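Local atomic coordinates of succinate dehydrogenase subunit A (Mycolicibacterium smegmatis, PDB entry 7D6V), a protein that probably oxidises succinate to fumarate with its bound FAD, as the flavoprotein subunit of a respiratory succinate dehydrogenase. Residues A[39-44]-A[168-173]; A[20-25]-A[142-147]. One frame throughout, in Å; residues are numbered along the deposited sequence.

Contact 1. Residues A[39-44]-A[168-173]; sequences KSLFGK and VFHETS. With FAD (flavin-adenine dinucleotide), chain D.
The phenyl ring of Phe-42 receives Val-168 on one face: CG1 stands 4.1 Å from the ring centroid and 15° off the ring normal, a CH-pi contact displaced toward the rim, with CD1 the nearest ring atom. CG2 of Val-168 approaches CZ, so both branches of the valine are used, and the two side chains cross at about a right angle. On the opposite side of the ring plane Gln-145 CG lies near the rim atom CE2, and Leu-21 CD2 stands beside CE1.

The imidazole of His-170 meets its neighbours obliquely. CD2 of Leu-41 comes within 3.3 Å of ND1 and also nears CE1, as Leu-41 and His-170 run alongside each other in the same direction. The third flat group is the adenine of FAD, above which the Lys-39 chain passes, with CE 3.4 Å from C5A; the ammonium continues to a salt bridge with Asp-228.

Between the backbones, Glu-171 N donates to Ser-40 O (3.0 Å, 160° at the hydrogen). The bend of Glu-171 at chi2 (-67°) turns CD toward the backbone of Lys-39 and Ser-40, and OE2 lies 3.4 Å from CG of Leu-41. OE1 is hydrogen-bonded outside the two segments; a long, weak ion pair reaches Arg-192 and another Arg-51 of the iron-sulfur subunit. Lys-39 CA makes a CA-H...O contact with Thr-172 O (3.3 Å), and this same carbonyl oxygen lies near C2A of the adenine. Lys-39 N forms a weak hydrogen bond with the ribose O2B (3.3 Å).

The loop leaving strand 34-37 thus meets the connection from strand 166-169 to strand 172-179 at the adenosine end of the FAD site, consistent with a Rossmann-type domain in which the loop after the second strand reaches the ribose.

Contact 2. Residues A[20-25]-A[142-147]; sequences GLRAVI and RTLQQK
Leu-144 packs into the face of helix 20-25 formed by Leu-21 and Ile-25, one turn apart, and can be traced outward atom by atom. Its CB sits 3.7 Å from Leu-21 CD1 and equally close to Leu-21 CB, so it touches both the root and the tip of that leucine. CG is set anti to the carbonyl carbon, beside the residue's own N (chi1 -68°), and from this branch point the methyls part: CD1 stays with Leu-21, 3.9 Å from its CB, whereas CD2 reaches the next turn and lies 3.7 Å from Ile-25 CD1. CD2 also comes near the aliphatic CD of Arg-22, whose guanidinium pairs with Glu-100 elsewhere.

The chains meet at different slants. Leu-21 crosses Leu-144 obliquely, and its CD1 continues to the backbone N of Gln-145; Ile-25 crosses Leu-144 at about a right angle. Ile-25 CD1 is shared, since it also lies 3.7 Å from CG of Lys-147, which offers hydrocarbon to the contact. No hydrogen bond links the two segments.

The segment axes approach to 9.6 Å with a signed crossing angle of 30°, so the helices run in roughly the same direction. Helix 18-30 is the one following the first strand of the Rossmann-type unit, and Gly-20 matches the last glycine of its probable GxGxxG motif. Val-24 packs on strand 34-37 of the parallel sheet, Ile-25 extends the helix pairing to Ile-148 and Leu-151, and Arg-22 adjoins helix 84-102; from helix 136-159, Gln-145 NE2 and Gln-146 OE1 form hydrogen bonds with Glu-147 and Arg-143, respectively, of the iron-sulfur subunit.

How the contacts relate
The centres of contact 1 and contact 2 lie 13 Å apart, and their segments alternate along the chain: 20-25, 39-44, 142-147, 168-173. Strand 34-37 separates the first two, while helix 136-159 leads into strand 166-169, which pairs with 34-37 at the edge of the five-stranded parallel sheet. The two contacts touch directly, through the ring of Phe-42 and through a weak hydrogen bond from Arg-142 NH1 to Gly-43 O. All four segments fall within the FAD-binding domain, contact 1 beside the adenosine and contact 2 in the helical layer, and residues of both reach the iron-sulfur subunit.

Contact 1. Residues A[39-44]-A[168-173]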
ATOM      1  N   LYS A  39       6.595 -16.445   0.115  1.00 15.80           N
ATOM      2  CA  LYS A  39       7.141 -16.392   1.463  1.00 15.80           C
ATOM      3  C   LYS A  39       6.356 -15.439   2.355  1.00 15.80           C
ATOM      4  O   LYS A  39       6.324 -15.621   3.576  1.00 15.80           O
ATOM      5  CB  LYS A  39       8.611 -15.981   1.408  1.00 15.80           C
ATOM      6  CG  LYS A  39       9.499 -16.708   2.383  1.00 15.80           C
ATOM      7  CD  LYS A  39      10.772 -15.931   2.625  1.00 15.80           C
ATOM      8  CE  LYS A  39      11.827 -16.272   1.605  1.00 15.80           C
ATOM      9  NZ  LYS A  39      13.071 -15.493   1.825  1.00 15.80           N
ATOM     10  N   SER A  40       5.712 -14.437   1.768  1.00 14.86           N
ATOM     11  CA  SER A  40       4.898 -13.458   2.468  1.00 14.86           C
ATOM     12  C   SER A  40       3.420 -13.726   2.188  1.00 14.86           C
ATOM     13  O   SER A  40       3.051 -14.746   1.601  1.00 14.86           O
ATOM     14  CB  SER A  40       5.315 -12.043   2.061  1.00 14.86           C
ATOM     15  OG  SER A  40       5.270 -11.879   0.656  1.00 14.86           O
ATOM     16  N   LEU A  41       2.564 -12.814   2.638  1.00 14.17           N
ATOM     17  CA  LEU A  41       1.148 -12.912   2.325  1.00 14.17           C
ATOM     18  C   LEU A  41       0.909 -12.603   0.849  1.00 14.17           C
ATOM     19  O   LEU A  41       1.736 -11.991   0.169  1.00 14.17           O
ATOM     20  CB  LEU A  41       0.333 -11.959   3.201  1.00 14.17           C
ATOM     21  CG  LEU A  41       0.159 -12.321   4.678  1.00 14.17           C
ATOM     22  CD1 LEU A  41      -0.581 -11.222   5.419  1.00 14.17           C
ATOM     23  CD2 LEU A  41      -0.566 -13.634   4.832  1.00 14.17           C
ATOM     24  N   PHE A  42      -0.242 -13.046   0.353  1.00 13.43           N
ATOM     25  CA  PHE A  42      -0.584 -12.864  -1.051  1.00 13.43           C
ATOM     26  C   PHE A  42      -0.747 -11.383  -1.375  1.00 13.43           C
ATOM     27  O   PHE A  42      -1.540 -10.681  -0.742  1.00 13.43           O
ATOM     28  CB  PHE A  42      -1.867 -13.627  -1.375  1.00 13.43           C
ATOM     29  CG  PHE A  42      -2.142 -13.772  -2.842  1.00 13.43           C
ATOM     30  CD1 PHE A  42      -1.106 -13.809  -3.756  1.00 13.43           C
ATOM     31  CD2 PHE A  42      -3.439 -13.880  -3.307  1.00 13.43           C
ATOM     32  CE1 PHE A  42      -1.362 -13.945  -5.104  1.00 13.43           C
ATOM     33  CE2 PHE A  42      -3.699 -14.019  -4.651  1.00 13.43           C
ATOM     34  CZ  PHE A  42      -2.659 -14.050  -5.550  1.00 13.43           C
ATOM     35  N   GLY A  43       0.002 -10.912  -2.371  1.00 13.80           N
ATOM     36  CA  GLY A  43      -0.074  -9.524  -2.775  1.00 13.80           C
ATOM     37  C   GLY A  43       0.794  -8.570  -1.992  1.00 13.80           C
ATOM     38  O   GLY A  43       0.578  -7.358  -2.065  1.00 13.80           O
ATOM     39  N   LYS A  44       1.775  -9.071  -1.244  1.00 14.25           N
ATOM     40  CA  LYS A  44       2.620  -8.238  -0.396  1.00 14.25           C
ATOM     41  C   LYS A  44       4.098  -8.388  -0.741  1.00 14.25           C
ATOM     42  O   LYS A  44       4.961  -8.225   0.122  1.00 14.25           O
ATOM     43  CB  LYS A  44       2.383  -8.558   1.078  1.00 14.25           C
ATOM     44  CG  LYS A  44       0.938  -8.434   1.508  1.00 14.25           C
ATOM     45  CD  LYS A  44       0.828  -8.179   2.995  1.00 14.25           C
ATOM     46  CE  LYS A  44      -0.612  -7.976   3.410  1.00 14.25           C
ATOM     47  NZ  LYS A  44      -1.305  -7.007   2.529  1.00 14.25           N
ATOM     48  N   VAL A 168      -2.795 -21.015  -4.439  1.00 13.73           N
ATOM     49  CA  VAL A 168      -1.809 -20.102  -3.875  1.00 13.73           C
ATOM     50  C   VAL A 168      -1.422 -20.606  -2.494  1.00 13.73           C
ATOM     51  O   VAL A 168      -2.292 -20.884  -1.661  1.00 13.73           O
ATOM     52  CB  VAL A 168      -2.347 -18.662  -3.799  1.00 13.73           C
ATOM     53  CG1 VAL A 168      -1.261 -17.718  -3.318  1.00 13.73           C
ATOM     54  CG2 VAL A 168      -2.878 -18.220  -5.149  1.00 13.73           C
ATOM     55  N   PHE A 169      -0.119 -20.727  -2.254  1.00 14.29           N
ATOM     56  CA  PHE A 169       0.429 -21.134  -0.963  1.00 14.29           C
ATOM     57  C   PHE A 169       1.234 -19.957  -0.423  1.00 14.29           C
ATOM     58  O   PHE A 169       2.445 -19.877  -0.633  1.00 14.29           O
ATOM     59  CB  PHE A 169       1.308 -22.387  -1.078  1.00 14.29           C
ATOM     60  CG  PHE A 169       0.617 -23.581  -1.675  1.00 14.29           C
ATOM     61  CD1 PHE A 169       0.243 -24.646  -0.875  1.00 14.29           C
ATOM     62  CD2 PHE A 169       0.379 -23.660  -3.036  1.00 14.29           C
ATOM     63  CE1 PHE A 169      -0.374 -25.752  -1.416  1.00 14.29           C
ATOM     64  CE2 PHE A 169      -0.241 -24.763  -3.580  1.00 14.29           C
ATOM     65  CZ  PHE A 169      -0.615 -25.811  -2.768  1.00 14.29           C
ATOM     66  N   HIS A 170       0.567 -19.048   0.278  1.00 15.29           N
ATOM     67  CA  HIS A 170       1.258 -17.922   0.882  1.00 15.29           C
ATOM     68  C   HIS A 170       1.806 -18.316   2.250  1.00 15.29           C
ATOM     69  O   HIS A 170       1.378 -19.302   2.854  1.00 15.29           O
ATOM     70  CB  HIS A 170       0.334 -16.711   1.013  1.00 15.29           C
ATOM     71  CG  HIS A 170      -0.813 -16.923   1.948  1.00 15.29           C
ATOM     72  ND1 HIS A 170      -0.811 -16.467   3.248  1.00 15.29           N
ATOM     73  CD2 HIS A 170      -2.004 -17.536   1.768  1.00 15.29           C
ATOM     74  CE1 HIS A 170      -1.951 -16.795   3.829  1.00 15.29           C
ATOM     75  NE2 HIS A 170      -2.693 -17.445   2.952  1.00 15.29           N
ATOM     76  N   GLU A 171       2.768 -17.524   2.730  1.00 15.90           N
ATOM     77  CA  GLU A 171       3.474 -17.803   3.982  1.00 15.90           C
ATOM     78  C   GLU A 171       4.165 -19.164   3.930  1.00 15.90           C
ATOM     79  O   GLU A 171       4.201 -19.901   4.914  1.00 15.90           O
ATOM     80  CB  GLU A 171       2.530 -17.721   5.185  1.00 15.90           C
ATOM     81  CG  GLU A 171       1.960 -16.343   5.490  1.00 15.90           C
ATOM     82  CD  GLU A 171       3.006 -15.353   5.947  1.00 15.90           C
ATOM     83  OE1 GLU A 171       3.985 -15.779   6.590  1.00 15.90           O
ATOM     84  OE2 GLU A 171       2.846 -14.146   5.683  1.00 15.90           O
ATOM     85  N   THR A 172       4.713 -19.502   2.766  1.00 15.28           N
ATOM     86  CA  THR A 172       5.411 -20.763   2.554  1.00 15.28           C
ATOM     87  C   THR A 172       6.787 -20.468   1.979  1.00 15.28           C
ATOM     88  O   THR A 172       6.915 -19.667   1.050  1.00 15.28           O
ATOM     89  CB  THR A 172       4.627 -21.682   1.614  1.00 15.28           C
ATOM     90  OG1 THR A 172       3.284 -21.816   2.089  1.00 15.28           O
ATOM     91  CG2 THR A 172       5.267 -23.056   1.554  1.00 15.28           C
ATOM     92  N   SER A 173       7.810 -21.116   2.525  1.00 14.91           N
ATOM     93  CA  SER A 173       9.194 -20.867   2.150  1.00 14.91           C
ATOM     94  C   SER A 173       9.804 -22.142   1.590  1.00 14.91           C
ATOM     95  O   SER A 173       9.735 -23.196   2.227  1.00 14.91           O
ATOM     96  CB  SER A 173      10.000 -20.370   3.351  1.00 14.91           C
ATOM     97  OG  SER A 173      11.355 -20.161   3.008  1.00 14.91           O
TER
HETATM   98  PA  FAD D 701       9.236  -9.563  -5.971  1.00 47.92           P
HETATM   99  O1A FAD D 701       7.825  -9.322  -6.358  1.00 60.35           O
HETATM  100  O2A FAD D 701      10.004  -8.482  -5.315  1.00 49.78           O
HETATM  101  O5B FAD D 701       9.236 -10.793  -4.953  1.00 56.78           O
HETATM  102  C5B FAD D 701       9.557 -12.122  -5.322  1.00 44.11           C
HETATM  103  C4B FAD D 701       8.601 -13.090  -4.646  1.00 52.81           C
HETATM  104  O4B FAD D 701       9.254 -14.326  -4.381  1.00 51.81           O
HETATM  105  C3B FAD D 701       8.079 -12.617  -3.311  1.00 50.05           C
HETATM  106  O3B FAD D 701       6.690 -12.909  -3.277  1.00 55.52           O
HETATM  107  C2B FAD D 701       8.770 -13.495  -2.300  1.00 47.82           C
HETATM  108  O2B FAD D 701       7.991 -13.706  -1.130  1.00 66.09           O
HETATM  109  C1B FAD D 701       8.937 -14.770  -3.072  1.00 53.66           C
HETATM  110  N9A FAD D 701      10.027 -15.589  -2.519  1.00 52.69           N
HETATM  111  C8A FAD D 701      11.299 -15.224  -2.369  1.00 42.11           C
HETATM  112  N7A FAD D 701      12.023 -16.224  -1.836  1.00 48.96           N
HETATM  113  C5A FAD D 701      11.199 -17.256  -1.634  1.00 47.12           C
HETATM  114  C6A FAD D 701      11.305 -18.622  -1.101  1.00 47.41           C
HETATM  115  N6A FAD D 701      12.474 -19.111  -0.660  1.00 50.65           N
HETATM  116  N1A FAD D 701      10.195 -19.369  -1.069  1.00 47.33           N
HETATM  117  C2A FAD D 701       9.018 -18.915  -1.507  1.00 51.28           C
HETATM  118  N3A FAD D 701       8.850 -17.690  -1.999  1.00 51.84           N
HETATM  119  C4A FAD D 701       9.883 -16.832  -2.088  1.00 48.04           C
HETATM  120  N1  FAD D 701      11.767  -0.741 -10.442  1.00 62.94           N
HETATM  121  C2  FAD D 701      11.266   0.129 -11.341  1.00 63.04           C
HETATM  122  O2  FAD D 701      11.278  -0.185 -12.535  1.00 56.25           O
HETATM  123  N3  FAD D 701      10.759   1.316 -11.008  1.00 65.67           N
HETATM  124  C4  FAD D 701      10.716   1.731  -9.749  1.00 65.21           C
HETATM  125  O4  FAD D 701      10.239   2.837  -9.464  1.00 66.69           O
HETATM  126  C4X FAD D 701      11.243   0.849  -8.696  1.00 60.33           C
HETATM  127  N5  FAD D 701      11.227   1.206  -7.402  1.00 60.90           N
HETATM  128  C5X FAD D 701      11.712   0.375  -6.467  1.00 55.02           C
HETATM  129  C6  FAD D 701      11.685   0.758  -5.136  1.00 53.65           C
HETATM  130  C7  FAD D 701      12.185  -0.088  -4.165  1.00 50.56           C
HETATM  131  C7M FAD D 701      12.165   0.317  -2.721  1.00 49.65           C
HETATM  132  C8  FAD D 701      12.745  -1.400  -4.548  1.00 47.62           C
HETATM  133  C8M FAD D 701      13.287  -2.319  -3.495  1.00 42.14           C
HETATM  134  C9  FAD D 701      12.771  -1.790  -5.874  1.00 49.32           C
HETATM  135  C9A FAD D 701      12.274  -0.944  -6.844  1.00 54.45           C
HETATM  136  N10 FAD D 701      12.302  -1.335  -8.185  1.00 55.67           N
HETATM  137  C10 FAD D 701      11.785  -0.449  -9.133  1.00 57.06           C
HETATM  138  C1' FAD D 701      12.836  -2.632  -8.582  1.00 52.27           C
HETATM  139  C2' FAD D 701      11.683  -3.579  -8.897  1.00 57.37           C
HETATM  140  O2' FAD D 701      10.593  -3.337  -8.010  1.00 60.89           O
HETATM  141  C3' FAD D 701      12.068  -5.038  -8.731  1.00 54.68           C
HETATM  142  O3' FAD D 701      13.057  -5.358  -9.699  1.00 59.71           O
HETATM  143  C4' FAD D 701      10.863  -5.938  -8.949  1.00 52.15           C
HETATM  144  O4' FAD D 701       9.863  -5.643  -7.985  1.00 56.02           O
HETATM  145  C5' FAD D 701      11.210  -7.409  -8.831  1.00 53.37           C
HETATM  146  O5' FAD D 701       9.990  -8.135  -8.842  1.00 50.83           O
HETATM  147  P   FAD D 701       9.927  -9.726  -8.769  1.00 52.77           P
HETATM  148  O1P FAD D 701       8.561 -10.128  -9.196  1.00 55.36           O
HETATM  149  O2P FAD D 701      11.096 -10.304  -9.484  1.00 55.97           O
HETATM  150  O3P FAD D 701      10.118 -10.071  -7.210  1.00 53.35           O

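Contact 2. Residues A[20-25]-A[142-147]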
ATOM      1  N   GLY A  20       6.265 -13.500 -11.117  1.00 13.95           N
ATOM      2  CA  GLY A  20       5.640 -14.753 -10.734  1.00 13.95           C
ATOM      3  C   GLY A  20       4.165 -14.802 -11.076  1.00 13.95           C
ATOM      4  O   GLY A  20       3.676 -15.804 -11.600  1.00 13.95           O
ATOM      5  N   LEU A  21       3.436 -13.723 -10.792  1.00 13.53           N
ATOM      6  CA  LEU A  21       2.007 -13.719 -11.083  1.00 13.53           C
ATOM      7  C   LEU A  21       1.741 -13.734 -12.583  1.00 13.53           C
ATOM      8  O   LEU A  21       0.815 -14.414 -13.044  1.00 13.53           O
ATOM      9  CB  LEU A  21       1.341 -12.519 -10.414  1.00 13.53           C
ATOM     10  CG  LEU A  21       1.321 -12.600  -8.885  1.00 13.53           C
ATOM     11  CD1 LEU A  21       0.468 -11.505  -8.283  1.00 13.53           C
ATOM     12  CD2 LEU A  21       0.835 -13.963  -8.436  1.00 13.53           C
ATOM     13  N   ARG A  22       2.542 -13.005 -13.367  1.00 13.81           N
ATOM     14  CA  ARG A  22       2.372 -13.049 -14.814  1.00 13.81           C
ATOM     15  C   ARG A  22       2.651 -14.446 -15.355  1.00 13.81           C
ATOM     16  O   ARG A  22       1.936 -14.934 -16.243  1.00 13.81           O
ATOM     17  CB  ARG A  22       3.281 -12.013 -15.476  1.00 13.81           C
ATOM     18  CG  ARG A  22       2.901 -11.667 -16.902  1.00 13.81           C
ATOM     19  CD  ARG A  22       1.419 -11.380 -17.014  1.00 13.81           C
ATOM     20  NE  ARG A  22       0.979 -11.266 -18.399  1.00 13.81           N
ATOM     21  CZ  ARG A  22       0.532 -12.279 -19.128  1.00 13.81           C
ATOM     22  NH1 ARG A  22       0.151 -12.078 -20.379  1.00 13.81           N
ATOM     23  NH2 ARG A  22       0.466 -13.495 -18.610  1.00 13.81           N
ATOM     24  N   ALA A  23       3.677 -15.114 -14.818  1.00 13.97           N
ATOM     25  CA  ALA A  23       3.967 -16.485 -15.224  1.00 13.97           C
ATOM     26  C   ALA A  23       2.822 -17.423 -14.874  1.00 13.97           C
ATOM     27  O   ALA A  23       2.485 -18.321 -15.651  1.00 13.97           O
ATOM     28  CB  ALA A  23       5.264 -16.961 -14.572  1.00 13.97           C
ATOM     29  N   VAL A  24       2.224 -17.242 -13.696  1.00 14.50           N
ATOM     30  CA  VAL A  24       1.099 -18.083 -13.290  1.00 14.50           C
ATOM     31  C   VAL A  24      -0.073 -17.898 -14.243  1.00 14.50           C
ATOM     32  O   VAL A  24      -0.707 -18.870 -14.675  1.00 14.50           O
ATOM     33  CB  VAL A  24       0.698 -17.776 -11.839  1.00 14.50           C
ATOM     34  CG1 VAL A  24      -0.566 -18.526 -11.472  1.00 14.50           C
ATOM     35  CG2 VAL A  24       1.823 -18.141 -10.908  1.00 14.50           C
ATOM     36  N   ILE A  25      -0.381 -16.645 -14.581  1.00 14.65           N
ATOM     37  CA  ILE A  25      -1.481 -16.372 -15.502  1.00 14.65           C
ATOM     38  C   ILE A  25      -1.218 -17.025 -16.854  1.00 14.65           C
ATOM     39  O   ILE A  25      -2.100 -17.670 -17.434  1.00 14.65           O
ATOM     40  CB  ILE A  25      -1.705 -14.855 -15.638  1.00 14.65           C
ATOM     41  CG1 ILE A  25      -2.145 -14.265 -14.301  1.00 14.65           C
ATOM     42  CG2 ILE A  25      -2.734 -14.560 -16.709  1.00 14.65           C
ATOM     43  CD1 ILE A  25      -2.033 -12.770 -14.227  1.00 14.65           C
ATOM     44  N   ARG A 142      -1.610  -5.501  -7.513  1.00 13.07           N
ATOM     45  CA  ARG A 142      -3.037  -5.644  -7.249  1.00 13.07           C
ATOM     46  C   ARG A 142      -3.760  -6.192  -8.466  1.00 13.07           C
ATOM     47  O   ARG A 142      -4.603  -7.088  -8.346  1.00 13.07           O
ATOM     48  CB  ARG A 142      -3.642  -4.297  -6.863  1.00 13.07           C
ATOM     49  CG  ARG A 142      -3.602  -3.969  -5.396  1.00 13.07           C
ATOM     50  CD  ARG A 142      -4.449  -4.890  -4.542  1.00 13.07           C
ATOM     51  NE  ARG A 142      -4.094  -4.690  -3.142  1.00 13.07           N
ATOM     52  CZ  ARG A 142      -3.028  -5.231  -2.567  1.00 13.07           C
ATOM     53  NH1 ARG A 142      -2.231  -6.023  -3.263  1.00 13.07           N
ATOM     54  NH2 ARG A 142      -2.763  -4.988  -1.296  1.00 13.07           N
ATOM     55  N   THR A 143      -3.446  -5.658  -9.648  1.00 12.98           N
ATOM     56  CA  THR A 143      -4.103  -6.109 -10.864  1.00 12.98           C
ATOM     57  C   THR A 143      -3.818  -7.580 -11.126  1.00 12.98           C
ATOM     58  O   THR A 143      -4.727  -8.346 -11.462  1.00 12.98           O
ATOM     59  CB  THR A 143      -3.648  -5.251 -12.042  1.00 12.98           C
ATOM     60  OG1 THR A 143      -3.727  -3.870 -11.677  1.00 12.98           O
ATOM     61  CG2 THR A 143      -4.530  -5.482 -13.236  1.00 12.98           C
ATOM     62  N   LEU A 144      -2.563  -7.998 -10.957  1.00 12.86           N
ATOM     63  CA  LEU A 144      -2.223  -9.398 -11.192  1.00 12.86           C
ATOM     64  C   LEU A 144      -2.909 -10.320 -10.188  1.00 12.86           C
ATOM     65  O   LEU A 144      -3.437 -11.375 -10.565  1.00 12.86           O
ATOM     66  CB  LEU A 144      -0.709  -9.578 -11.151  1.00 12.86           C
ATOM     67  CG  LEU A 144       0.047  -8.927 -12.308  1.00 12.86           C
ATOM     68  CD1 LEU A 144       1.538  -8.995 -12.068  1.00 12.86           C
ATOM     69  CD2 LEU A 144      -0.312  -9.585 -13.624  1.00 12.86           C
ATOM     70  N   GLN A 145      -2.921  -9.938  -8.909  1.00 12.90           N
ATOM     71  CA  GLN A 145      -3.567 -10.765  -7.892  1.00 12.90           C
ATOM     72  C   GLN A 145      -5.068 -10.885  -8.140  1.00 12.90           C
ATOM     73  O   GLN A 145      -5.646 -11.975  -8.019  1.00 12.90           O
ATOM     74  CB  GLN A 145      -3.277 -10.177  -6.512  1.00 12.90           C
ATOM     75  CG  GLN A 145      -4.233 -10.578  -5.416  1.00 12.90           C
ATOM     76  CD  GLN A 145      -4.075  -9.714  -4.186  1.00 12.90           C
ATOM     77  OE1 GLN A 145      -3.395  -8.692  -4.220  1.00 12.90           O
ATOM     78  NE2 GLN A 145      -4.700 -10.119  -3.092  1.00 12.90           N
ATOM     79  N   GLN A 146      -5.716  -9.779  -8.508  1.00 12.71           N
ATOM     80  CA  GLN A 146      -7.144  -9.827  -8.789  1.00 12.71           C
ATOM     81  C   GLN A 146      -7.440 -10.602 -10.065  1.00 12.71           C
ATOM     82  O   GLN A 146      -8.496 -11.232 -10.173  1.00 12.71           O
ATOM     83  CB  GLN A 146      -7.702  -8.410  -8.863  1.00 12.71           C
ATOM     84  CG  GLN A 146      -7.768  -7.732  -7.510  1.00 12.71           C
ATOM     85  CD  GLN A 146      -7.885  -6.231  -7.611  1.00 12.71           C
ATOM     86  OE1 GLN A 146      -7.792  -5.662  -8.696  1.00 12.71           O
ATOM     87  NE2 GLN A 146      -8.083  -5.579  -6.477  1.00 12.71           N
ATOM     88  N   LYS A 147      -6.522 -10.587 -11.033  1.00 12.92           N
ATOM     89  CA  LYS A 147      -6.683 -11.427 -12.214  1.00 12.92           C
ATOM     90  C   LYS A 147      -6.596 -12.905 -11.851  1.00 12.92           C
ATOM     91  O   LYS A 147      -7.343 -13.729 -12.391  1.00 12.92           O
ATOM     92  CB  LYS A 147      -5.635 -11.055 -13.260  1.00 12.92           C
ATOM     93  CG  LYS A 147      -5.646 -11.923 -14.499  1.00 12.92           C
ATOM     94  CD  LYS A 147      -6.962 -11.817 -15.237  1.00 12.92           C
ATOM     95  CE  LYS A 147      -6.935 -12.639 -16.507  1.00 12.92           C
ATOM     96  NZ  LYS A 147      -8.266 -12.703 -17.156  1.00 12.92           N
TER